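Local structure of dehalogenase-like hydrolase (Ralstonia solanacearum, 3UMB) at residues Phe101-Pro106 with Ile198-His203; Gln110-Gly115 with Leu141-Leu146; Glu59-Phe64 with Ser147-Arg152; Ile45-Ile50 with Val69-Tyr74. The protein probably hydrolyses small (S)-2-haloalkanoic acids to (R)-2-hydroxyalkanoic acids with release of halide, as a member of the HAD-like hydrolase superfamily. All coordinates share one frame; numbering follows the deposited sequence.

Interaction 1. Residues Phe101-Pro106 with Ile198-His203; sequences FPENVP and INRLGH
The backbones of Phe-101 and Arg-200 stay far apart, with their CA atoms 11.1 Å from each other, so the gap is crossed by side chains approaching from opposite directions. Arg-200, extended from CG to NE, lays its guanidinium flat on the ring of Phe-101. The planes are only 15° apart, and Arg-200 CZ sits 3.7 Å from the ring centroid, almost on its normal: a stacked cation-pi pair. Ile-198 CG2 covers the other face of the guanidinium, leaving the edge for polar partners. Glu-103 reaches that edge by setting CG between its own N and carbonyl carbon (chi1 42°) and running extended beyond. Glu-103 OE2 takes a salt-bridging hydrogen bond from Arg-200 NH1 at 3.0 Å (N-H...O 146°), and Arg-200 NH2 adds a weak one to the same oxygen at 3.3 Å. The carboxylate is turned steeply against the guanidinium, and a single oxygen, OE2, meets both nitrogens. Arg-200 NE and NH2 also donate to the carbonyls of Gly-13 and Thr-14, in the loop after strand 6-9. Arginine suits this partly buried place: its faces accept a ring and an aliphatic branch, while its N-H groups meet acceptors that probably offset the cost of burying charge.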
# COMPACT_ATOMS: atom_id res chain seq x y z
N PHE A 101 -1.02 -22.98 -11.89
CA PHE A 101 -1.47 -23.97 -10.94
C PHE A 101 -2.17 -25.07 -11.77
O PHE A 101 -3.19 -24.83 -12.42
CB PHE A 101 -2.40 -23.35 -9.87
CG PHE A 101 -1.74 -22.25 -9.03
CD1 PHE A 101 -1.18 -22.53 -7.79
CD2 PHE A 101 -1.70 -20.94 -9.47
CE1 PHE A 101 -0.59 -21.52 -7.00
CE2 PHE A 101 -1.12 -19.93 -8.69
CZ PHE A 101 -0.56 -20.22 -7.45
N PRO A 102 -1.58 -26.28 -11.79
CA PRO A 102 -1.96 -27.46 -12.59
C PRO A 102 -3.47 -27.72 -12.74
O PRO A 102 -3.95 -28.21 -13.76
CB PRO A 102 -1.30 -28.61 -11.81
CG PRO A 102 -0.04 -27.96 -11.26
CD PRO A 102 -0.42 -26.56 -10.91
N GLU A 103 -4.18 -27.39 -11.67
CA GLU A 103 -5.64 -27.39 -11.64
C GLU A 103 -6.32 -26.39 -12.60
O GLU A 103 -7.46 -26.60 -13.02
CB GLU A 103 -6.09 -27.06 -10.20
CG GLU A 103 -5.26 -25.92 -9.54
CD GLU A 103 -6.02 -25.11 -8.51
OE1 GLU A 103 -7.09 -25.57 -8.07
OE2 GLU A 103 -5.54 -23.99 -8.16
N ASN A 104 -5.64 -25.29 -12.92
CA ASN A 104 -6.28 -24.21 -13.68
C ASN A 104 -6.84 -24.61 -15.07
O ASN A 104 -8.05 -24.45 -15.36
CB ASN A 104 -5.29 -23.02 -13.80
CG ASN A 104 -5.08 -22.28 -12.47
OD1 ASN A 104 -5.83 -22.48 -11.53
ND2 ASN A 104 -4.06 -21.40 -12.40
N VAL A 105 -5.95 -25.13 -15.92
CA VAL A 105 -6.23 -25.23 -17.35
C VAL A 105 -7.48 -26.08 -17.68
O VAL A 105 -8.17 -25.78 -18.67
CB VAL A 105 -5.00 -25.68 -18.16
CG1 VAL A 105 -5.17 -25.28 -19.61
CG2 VAL A 105 -3.71 -25.05 -17.62
N PRO A 106 -7.78 -27.13 -16.87
CA PRO A 106 -9.04 -27.89 -17.08
C PRO A 106 -10.29 -27.13 -16.66
O PRO A 106 -11.32 -27.17 -17.37
CB PRO A 106 -8.90 -29.13 -16.19
CG PRO A 106 -7.61 -28.98 -15.44
CD PRO A 106 -6.81 -27.89 -16.05
N ILE A 198 -9.99 -16.45 -4.43
CA ILE A 198 -9.19 -17.65 -4.26
C ILE A 198 -8.20 -17.36 -3.15
O ILE A 198 -7.13 -16.84 -3.36
CB ILE A 198 -8.48 -18.16 -5.57
CG1 ILE A 198 -9.50 -18.26 -6.71
CG2 ILE A 198 -7.86 -19.57 -5.33
CD1 ILE A 198 -9.00 -18.86 -8.01
N ASN A 199 -8.62 -17.68 -1.94
CA ASN A 199 -7.84 -17.46 -0.75
C ASN A 199 -6.90 -18.67 -0.52
O ASN A 199 -7.18 -19.56 0.30
CB ASN A 199 -8.81 -17.23 0.43
CG ASN A 199 -8.11 -16.95 1.73
OD1 ASN A 199 -6.91 -16.69 1.75
ND2 ASN A 199 -8.86 -17.02 2.84
N ARG A 200 -5.78 -18.67 -1.23
CA ARG A 200 -4.87 -19.82 -1.24
C ARG A 200 -4.15 -20.10 0.08
O ARG A 200 -3.82 -21.25 0.38
CB ARG A 200 -3.81 -19.65 -2.35
CG ARG A 200 -4.39 -19.85 -3.73
CD ARG A 200 -3.29 -19.92 -4.78
NE ARG A 200 -3.83 -19.87 -6.14
CZ ARG A 200 -4.53 -20.85 -6.71
NH1 ARG A 200 -4.81 -21.98 -6.03
NH2 ARG A 200 -4.97 -20.71 -7.97
N LEU A 201 -3.88 -19.06 0.86
CA LEU A 201 -3.14 -19.23 2.10
C LEU A 201 -4.06 -19.28 3.32
O LEU A 201 -3.59 -19.32 4.43
CB LEU A 201 -2.09 -18.12 2.21
CG LEU A 201 -1.03 -17.95 1.08
CD1 LEU A 201 0.08 -16.95 1.55
CD2 LEU A 201 -0.41 -19.28 0.63
N GLY A 202 -5.37 -19.32 3.10
CA GLY A 202 -6.34 -19.43 4.20
C GLY A 202 -6.36 -18.25 5.16
O GLY A 202 -6.54 -18.42 6.34
N HIS A 203 -6.20 -17.03 4.63
CA HIS A 203 -6.12 -15.84 5.46
C HIS A 203 -7.49 -15.34 5.86
O HIS A 203 -8.50 -15.77 5.28
CB HIS A 203 -5.34 -14.76 4.69
CG HIS A 203 -3.87 -15.02 4.65
ND1 HIS A 203 -3.03 -14.34 3.80
CD2 HIS A 203 -3.09 -15.86 5.37
CE1 HIS A 203 -1.79 -14.76 3.98
NE2 HIS A 203 -1.80 -15.68 4.94

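Interaction 2. Residues Gln110-Gly115 with Leu141-Leu146; sequences QLREMG and LFDHVL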
# COMPACT_ATOMS: atom_id res chain seq x y z
N GLN A 110 -13.93 -26.37 -18.31
CA GLN A 110 -15.32 -26.58 -17.83
C GLN A 110 -16.19 -25.28 -17.80
O GLN A 110 -17.41 -25.34 -17.69
CB GLN A 110 -15.33 -27.25 -16.45
CG GLN A 110 -15.18 -28.80 -16.49
CD GLN A 110 -14.38 -29.36 -15.29
OE1 GLN A 110 -14.97 -29.89 -14.34
NE2 GLN A 110 -13.05 -29.24 -15.33
N LEU A 111 -15.53 -24.12 -17.89
CA LEU A 111 -16.17 -22.79 -17.98
C LEU A 111 -16.34 -22.35 -19.44
O LEU A 111 -17.42 -21.89 -19.81
CB LEU A 111 -15.36 -21.72 -17.23
CG LEU A 111 -15.03 -21.94 -15.74
CD1 LEU A 111 -13.90 -20.98 -15.32
CD2 LEU A 111 -16.28 -21.77 -14.90
N ARG A 112 -15.27 -22.45 -20.24
CA ARG A 112 -15.34 -22.18 -21.67
C ARG A 112 -16.45 -23.02 -22.28
O ARG A 112 -17.23 -22.54 -23.11
CB ARG A 112 -14.03 -22.55 -22.38
CG ARG A 112 -12.91 -21.58 -22.18
CD ARG A 112 -12.38 -21.10 -23.50
NE ARG A 112 -13.35 -20.19 -24.15
CZ ARG A 112 -13.21 -19.68 -25.38
NH1 ARG A 112 -14.15 -18.87 -25.86
NH2 ARG A 112 -12.14 -19.97 -26.13
N GLU A 113 -16.51 -24.28 -21.84
CA GLU A 113 -17.48 -25.23 -22.37
C GLU A 113 -18.89 -24.90 -21.89
O GLU A 113 -19.84 -25.06 -22.66
CB GLU A 113 -17.06 -26.70 -22.06
CG GLU A 113 -15.63 -27.15 -22.57
CD GLU A 113 -14.85 -26.09 -23.42
OE1 GLU A 113 -13.62 -25.85 -23.16
OE2 GLU A 113 -15.46 -25.51 -24.36
N MSE A 114 -19.05 -24.39 -20.66
CA MSE A 114 -20.40 -23.90 -20.23
C MSE A 114 -20.74 -22.47 -20.73
O MSE A 114 -21.57 -21.77 -20.13
CB MSE A 114 -20.62 -24.05 -18.70
CG MSE A 114 -19.52 -23.52 -17.82
SE MSE A 114 -19.76 -23.91 -15.91
CE MSE A 114 -21.60 -23.20 -15.63
N GLY A 115 -20.09 -22.07 -21.83
CA GLY A 115 -20.51 -20.92 -22.66
C GLY A 115 -20.05 -19.56 -22.16
O GLY A 115 -20.75 -18.54 -22.36
N LEU A 141 -7.64 -19.45 -24.69
CA LEU A 141 -8.72 -19.56 -23.69
C LEU A 141 -9.31 -18.21 -23.35
O LEU A 141 -10.49 -18.11 -23.04
CB LEU A 141 -8.23 -20.29 -22.41
CG LEU A 141 -7.90 -21.79 -22.58
CD1 LEU A 141 -6.47 -22.00 -23.11
CD2 LEU A 141 -8.09 -22.57 -21.29
N PHE A 142 -8.49 -17.17 -23.44
CA PHE A 142 -8.95 -15.80 -23.18
C PHE A 142 -9.28 -15.00 -24.45
O PHE A 142 -8.44 -14.73 -25.32
CB PHE A 142 -7.93 -15.02 -22.34
CG PHE A 142 -7.58 -15.69 -21.06
CD1 PHE A 142 -8.54 -15.96 -20.13
CD2 PHE A 142 -6.29 -16.06 -20.80
CE1 PHE A 142 -8.24 -16.61 -18.95
CE2 PHE A 142 -5.96 -16.70 -19.61
CZ PHE A 142 -6.94 -16.98 -18.69
N ASP A 143 -10.54 -14.58 -24.50
CA ASP A 143 -10.98 -13.53 -25.41
C ASP A 143 -10.18 -12.22 -25.22
O ASP A 143 -9.63 -11.68 -26.19
CB ASP A 143 -12.47 -13.30 -25.22
CG ASP A 143 -13.30 -14.50 -25.63
OD1 ASP A 143 -12.75 -15.63 -25.66
OD2 ASP A 143 -14.51 -14.32 -25.91
N HIS A 144 -10.09 -11.72 -23.98
CA HIS A 144 -9.39 -10.44 -23.72
C HIS A 144 -8.30 -10.61 -22.66
O HIS A 144 -8.51 -11.25 -21.66
CB HIS A 144 -10.38 -9.36 -23.28
CG HIS A 144 -11.57 -9.20 -24.19
ND1 HIS A 144 -11.54 -8.44 -25.34
CD2 HIS A 144 -12.84 -9.69 -24.10
CE1 HIS A 144 -12.73 -8.45 -25.91
NE2 HIS A 144 -13.54 -9.20 -25.18
N VAL A 145 -7.13 -10.06 -22.93
CA VAL A 145 -6.01 -10.06 -22.02
C VAL A 145 -5.72 -8.56 -21.80
O VAL A 145 -5.17 -7.87 -22.69
CB VAL A 145 -4.82 -10.87 -22.59
CG1 VAL A 145 -3.51 -10.58 -21.84
CG2 VAL A 145 -5.12 -12.37 -22.56
N LEU A 146 -6.15 -8.06 -20.64
CA LEU A 146 -6.20 -6.63 -20.35
C LEU A 146 -5.14 -6.19 -19.30
O LEU A 146 -4.84 -6.89 -18.34
CB LEU A 146 -7.62 -6.23 -19.92
CG LEU A 146 -8.78 -6.71 -20.84
CD1 LEU A 146 -10.06 -6.68 -20.14
CD2 LEU A 146 -8.88 -5.86 -22.13
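Arg-112, in the last part of helix 104-112, leans its side chain across the loop that leads into strand 144-147, meeting Leu-141 and Asp-143. The first kind of contact is van der Waals packing against the backbone. Arg-112 CD lies 3.6 Å from Leu-141 O, and Arg-112 NE is 3.7 Å from the same oxygen, which sits over one face of the guanidinium and so is not approached by an N-H. The aliphatic part of the arginine also brushes the leucine side chain, with Arg-112 CD 4.4 Å from Leu-141 CB. The second kind is electrostatic. Arg-112 NH1 and Asp-143 OD1 form a salt bridge at 3.5 Å, but the carboxylate and guanidinium planes stand 83° apart and the oxygen lies well out of the guanidinium plane. Charge attracts charge here without a directed hydrogen bond. The arginine chain is bent at chi2 (-124°) and chi3 (71°), and these turns fold the guanidinium over the Leu-141 carbonyl. A long, flexible residue suits this rim, where its CD rests on a buried leucine while the charged end stays near an exposed aspartate. Beside the contact the helix ends in a Schellman motif, made by the bonds from Leu-116 N to Leu-111 O and from Gly-115 N to Arg-112 O; Gly-115, lacking a side chain, easily adopts the positive phi required. The contact therefore joins a helix C-terminus to the entrance of an edge strand that pairs with strand 118-122, an arrangement of the Rossmann-like alpha/beta core of HAD hydrolases.

Interaction 3. Residues Glu59-Phe64 with Ser147-Arg152; sequences EHYKPF and SVDAVR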
# COMPACT_ATOMS: atom_id res chain seq x y z
N GLU A 59 -0.08 10.72 -13.50
CA GLU A 59 1.09 11.57 -13.43
C GLU A 59 2.36 10.84 -13.01
O GLU A 59 3.45 11.26 -13.38
CB GLU A 59 0.85 12.69 -12.43
CG GLU A 59 -0.17 13.72 -12.88
CD GLU A 59 -1.62 13.34 -12.58
OE1 GLU A 59 -1.94 12.15 -12.30
OE2 GLU A 59 -2.44 14.29 -12.66
N HIS A 60 2.23 9.77 -12.25
CA HIS A 60 3.40 9.05 -11.76
C HIS A 60 3.40 7.60 -12.17
O HIS A 60 4.08 6.81 -11.57
CB HIS A 60 3.57 9.23 -10.25
CG HIS A 60 3.73 10.66 -9.85
ND1 HIS A 60 4.86 11.40 -10.15
CD2 HIS A 60 2.89 11.51 -9.21
CE1 HIS A 60 4.70 12.64 -9.71
NE2 HIS A 60 3.52 12.73 -9.11
N TYR A 61 2.72 7.29 -13.25
CA TYR A 61 2.65 5.94 -13.73
C TYR A 61 4.01 5.47 -14.25
O TYR A 61 4.75 6.21 -14.83
CB TYR A 61 1.59 5.80 -14.84
CG TYR A 61 1.53 4.40 -15.43
CD1 TYR A 61 0.88 3.37 -14.77
CD2 TYR A 61 2.18 4.10 -16.64
CE1 TYR A 61 0.88 2.10 -15.26
CE2 TYR A 61 2.14 2.79 -17.19
CZ TYR A 61 1.51 1.81 -16.49
OH TYR A 61 1.48 0.51 -16.99
N LYS A 62 4.27 4.19 -14.07
CA LYS A 62 5.39 3.52 -14.67
C LYS A 62 4.95 2.08 -14.83
O LYS A 62 4.24 1.55 -13.95
CB LYS A 62 6.57 3.65 -13.72
CG LYS A 62 7.85 3.02 -14.12
CD LYS A 62 8.87 3.19 -12.92
CE LYS A 62 10.34 3.01 -13.30
NZ LYS A 62 11.24 3.89 -12.49
N PRO A 63 5.36 1.43 -15.94
CA PRO A 63 4.82 0.07 -16.18
C PRO A 63 5.28 -0.90 -15.12
O PRO A 63 6.35 -0.71 -14.54
CB PRO A 63 5.34 -0.34 -17.59
CG PRO A 63 6.00 0.87 -18.17
CD PRO A 63 6.21 1.92 -17.05
N PHE A 64 4.48 -1.93 -14.90
CA PHE A 64 4.60 -2.85 -13.79
C PHE A 64 5.95 -3.53 -13.75
O PHE A 64 6.43 -3.92 -12.67
CB PHE A 64 3.51 -3.90 -13.91
CG PHE A 64 3.27 -4.73 -12.66
CD1 PHE A 64 3.05 -4.13 -11.41
CD2 PHE A 64 3.22 -6.11 -12.72
CE1 PHE A 64 2.79 -4.88 -10.29
CE2 PHE A 64 2.99 -6.89 -11.55
CZ PHE A 64 2.74 -6.26 -10.36
N SER A 147 -4.55 -5.03 -19.54
CA SER A 147 -3.54 -4.45 -18.69
C SER A 147 -3.96 -3.07 -18.27
O SER A 147 -4.45 -2.29 -19.09
CB SER A 147 -2.25 -4.33 -19.47
OG SER A 147 -1.29 -3.55 -18.79
N VAL A 148 -3.72 -2.74 -17.02
CA VAL A 148 -3.95 -1.40 -16.51
C VAL A 148 -3.07 -0.38 -17.20
O VAL A 148 -3.18 0.80 -16.96
CB VAL A 148 -3.66 -1.34 -15.01
CG1 VAL A 148 -4.46 -2.41 -14.27
CG2 VAL A 148 -2.11 -1.46 -14.75
N ASP A 149 -2.16 -0.83 -18.04
CA ASP A 149 -1.34 0.10 -18.79
C ASP A 149 -2.14 1.02 -19.75
O ASP A 149 -1.69 2.10 -20.12
CB ASP A 149 -0.33 -0.70 -19.59
CG ASP A 149 0.69 0.19 -20.26
OD1 ASP A 149 1.65 0.66 -19.60
OD2 ASP A 149 0.51 0.38 -21.45
N ALA A 150 -3.31 0.57 -20.17
CA ALA A 150 -4.22 1.32 -21.05
C ALA A 150 -4.69 2.59 -20.35
O ALA A 150 -4.94 3.60 -21.02
CB ALA A 150 -5.44 0.42 -21.40
N VAL A 151 -4.80 2.54 -19.01
CA VAL A 151 -5.28 3.67 -18.29
C VAL A 151 -4.21 4.32 -17.41
O VAL A 151 -4.47 5.34 -16.81
CB VAL A 151 -6.51 3.29 -17.49
CG1 VAL A 151 -7.66 2.82 -18.48
CG2 VAL A 151 -6.18 2.15 -16.48
N ARG A 152 -3.00 3.75 -17.32
CA ARG A 152 -1.93 4.36 -16.57
C ARG A 152 -2.26 4.49 -15.09
O ARG A 152 -1.76 5.36 -14.42
CB ARG A 152 -1.55 5.72 -17.19
CG ARG A 152 -1.06 5.61 -18.71
CD ARG A 152 -0.72 6.95 -19.37
NE ARG A 152 0.08 7.83 -18.51
CZ ARG A 152 1.39 7.74 -18.36
NH1 ARG A 152 2.08 6.81 -19.04
NH2 ARG A 152 2.01 8.59 -17.54
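Tyr-61 and Arg-152 meet where the helical cap of this HAD-type dehalogenase faces its Rossmann-like core: residues 59-64 lead into helix 64-78 of the cap, and residues 147-152 follow edge strand 144-147 through a short 3-10 segment. The outer side is the looser one. There the exposed Arg-152 side chain, bent at chi3, folds back alongside the ring with its plane 67° from that of Tyr-61. Arg-152 NH1 approaches Tyr-61 CD2 at 3.6 Å, and Tyr-61 CB lies over a guanidinium face, offset toward its rim; Arg-152 NH2 gives Gly-58 O a weak hydrogen bond. Pro-63, at the N-cap position of helix 64-78, merely borders the contact, its CB 4.3 Å from Asp-149 OD1.

The tight side, by contrast, is built round the tyrosine ring and its hydroxyl. With CG anti to its own N (chi1 177°), Tyr-61 projects across the gap and lies against the backbone of Arg-152. Arg-152 CA is 3.7 Å from the ring centroid and 21° off its normal, a CH-pi contact over one face, while Arg-152 O comes within 3.3 Å of Tyr-61 CD1. The ring of Tyr-154 also meets that of Tyr-61. Tyrosine suits the place because its broad ring packs on a backbone turn and its hydroxyl still reaches a carboxylate beyond. Asp-149 stands across the far end of the ring, the two side chains crossing at about a right angle, and Tyr-61 OH donates a hydrogen bond of 2.6 Å to the anti lone pair of Asp-149 OD1.

Interaction 4. Residues Ile45-Ile50 with Val69-Tyr74; sequences IDYTRI and VDALRY
The ring of Tyr-47 points into helix 69-74, with the backbone C of Asp-70 at its edge, 4.1 Å from Tyr-47 CE2, while Ala-71 CA and Tyr-74 CB approach it obliquely. The ring needs room, and Ala-71 supplies it: its small side chain lets Tyr-47 CE2 come within 3.9 Å of Ala-71 CA, and Tyr-47 CD2 lies 4.3 Å from Ala-71 CB. Farther along, Tyr-47 OH packs on the start of the Tyr-74 side chain, 3.4 Å from Tyr-74 CB, and the two tyrosine side chains cross at about a right angle without stacking. The segment axes come within 9.9 Å at 127° between their directions, and the Tyr-47 ring lies against the Asp-70 and Ala-71 backbone. The polar ends find their partners outside the two segments. Tyr-47 OH hydrogen-bonds to Glu-206 OE1 and Ala-207 N of the second subunit, Tyr-74 OH to Arg-78, and Asp-70 makes a salt bridge with Lys-62. Tyr-47 thus serves twice, packing by its ring and bonding across the dimer by its hydroxyl. On the same turn as Tyr-47, Asp-46 joins Asp-42 in a magnesium site. The arrangement is that of the helical cap subdomain of L-2-haloacid dehalogenases, here at the dimer interface.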
# COMPACT_ATOMS: atom_id res chain seq x y z
N ILE A 45 3.84 -3.89 -4.72
CA ILE A 45 2.51 -3.42 -4.56
C ILE A 45 2.47 -2.03 -3.91
O ILE A 45 1.77 -1.18 -4.37
CB ILE A 45 1.68 -4.49 -3.86
CG1 ILE A 45 1.48 -5.65 -4.83
CG2 ILE A 45 0.30 -3.96 -3.46
CD1 ILE A 45 0.69 -5.23 -6.14
N ASP A 46 3.25 -1.80 -2.88
CA ASP A 46 3.29 -0.49 -2.27
C ASP A 46 3.55 0.57 -3.33
O ASP A 46 2.89 1.60 -3.31
CB ASP A 46 4.40 -0.41 -1.24
CG ASP A 46 4.07 -1.14 0.03
OD1 ASP A 46 2.91 -1.64 0.12
OD2 ASP A 46 4.99 -1.21 0.90
N TYR A 47 4.52 0.31 -4.22
CA TYR A 47 4.91 1.29 -5.23
C TYR A 47 3.82 1.55 -6.25
O TYR A 47 3.66 2.68 -6.65
CB TYR A 47 6.23 0.92 -5.92
CG TYR A 47 7.50 1.03 -5.05
CD1 TYR A 47 7.49 1.64 -3.77
CD2 TYR A 47 8.73 0.60 -5.53
CE1 TYR A 47 8.68 1.73 -2.97
CE2 TYR A 47 9.92 0.69 -4.74
CZ TYR A 47 9.88 1.27 -3.49
OH TYR A 47 11.04 1.38 -2.76
N THR A 48 3.05 0.55 -6.64
CA THR A 48 1.94 0.80 -7.59
C THR A 48 0.88 1.72 -6.95
O THR A 48 0.38 2.61 -7.58
CB THR A 48 1.25 -0.49 -8.03
OG1 THR A 48 0.67 -1.12 -6.90
CG2 THR A 48 2.22 -1.45 -8.72
N ARG A 49 0.56 1.47 -5.68
CA ARG A 49 -0.38 2.31 -4.96
C ARG A 49 0.12 3.72 -4.68
O ARG A 49 -0.60 4.67 -4.86
CB ARG A 49 -0.73 1.68 -3.65
CG ARG A 49 -1.47 0.38 -3.82
CD ARG A 49 -1.56 -0.32 -2.53
NE ARG A 49 -2.33 -1.54 -2.62
CZ ARG A 49 -2.39 -2.45 -1.64
NH1 ARG A 49 -1.70 -2.29 -0.50
NH2 ARG A 49 -3.12 -3.53 -1.82
N ILE A 50 1.36 3.84 -4.22
CA ILE A 50 1.93 5.14 -3.94
C ILE A 50 1.83 6.01 -5.20
O ILE A 50 1.37 7.15 -5.15
CB ILE A 50 3.42 5.02 -3.48
CG1 ILE A 50 3.50 4.43 -2.10
CG2 ILE A 50 4.15 6.40 -3.53
CD1 ILE A 50 4.90 4.09 -1.70
N VAL A 69 11.25 -4.04 -11.02
CA VAL A 69 12.70 -3.87 -10.93
C VAL A 69 13.02 -2.94 -9.74
O VAL A 69 13.75 -3.32 -8.85
CB VAL A 69 13.24 -3.34 -12.29
CG1 VAL A 69 14.68 -2.86 -12.20
CG2 VAL A 69 13.06 -4.43 -13.38
N ASP A 70 12.37 -1.76 -9.71
CA ASP A 70 12.49 -0.83 -8.58
C ASP A 70 12.30 -1.54 -7.24
O ASP A 70 13.10 -1.38 -6.32
CB ASP A 70 11.46 0.28 -8.69
CG ASP A 70 11.65 1.14 -9.89
OD1 ASP A 70 12.77 1.07 -10.43
OD2 ASP A 70 10.69 1.83 -10.32
N ALA A 71 11.22 -2.28 -7.09
CA ALA A 71 10.94 -2.94 -5.81
C ALA A 71 12.03 -3.96 -5.49
O ALA A 71 12.42 -4.10 -4.33
CB ALA A 71 9.55 -3.62 -5.80
N LEU A 72 12.49 -4.70 -6.50
CA LEU A 72 13.49 -5.73 -6.29
C LEU A 72 14.82 -5.11 -5.83
O LEU A 72 15.49 -5.64 -4.94
CB LEU A 72 13.75 -6.50 -7.59
CG LEU A 72 14.96 -7.46 -7.59
CD1 LEU A 72 14.64 -8.61 -6.62
CD2 LEU A 72 15.28 -7.95 -8.97
N ARG A 73 15.20 -4.04 -6.51
CA ARG A 73 16.33 -3.21 -6.13
C ARG A 73 16.26 -2.62 -4.74
O ARG A 73 17.25 -2.70 -3.97
CB ARG A 73 16.51 -2.07 -7.11
CG ARG A 73 17.02 -2.53 -8.46
CD ARG A 73 17.16 -1.41 -9.48
NE ARG A 73 17.67 -1.96 -10.76
CZ ARG A 73 17.58 -1.36 -11.95
NH1 ARG A 73 16.99 -0.18 -12.10
NH2 ARG A 73 18.07 -1.96 -13.02
N TYR A 74 15.13 -2.00 -4.39
CA TYR A 74 14.99 -1.52 -3.01
C TYR A 74 15.16 -2.71 -2.05
O TYR A 74 15.89 -2.62 -1.05
CB TYR A 74 13.65 -0.84 -2.74
CG TYR A 74 13.49 -0.54 -1.28
CD1 TYR A 74 13.86 0.68 -0.77
CD2 TYR A 74 12.94 -1.48 -0.43
CE1 TYR A 74 13.75 0.98 0.57
CE2 TYR A 74 12.80 -1.21 0.93
CZ TYR A 74 13.23 0.05 1.42
OH TYR A 74 13.13 0.38 2.76

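Overall arrangement
Interaction 4 is the buried contact of the set, a tyrosine packed between two cap helices; interaction 3 is a surface contact between cap and core, led by a hydroxyl-carboxylate bond. These two touch through the Lys-62 to Asp-70 salt bridge and the packing of Phe-64 on Thr-48, and both reach the second subunit. Interactions 1 and 2, partly buried, share helix 104-112 at its two ends and meet where Val-105 O packs on Leu-141 CD2. Each relies on an arginine, but interaction 1 gives it directed bonds and a stacked ring, whereas interaction 2 offers only charge attraction and packing. Interactions 1 and 4 lie on opposite sides of the chain's centre.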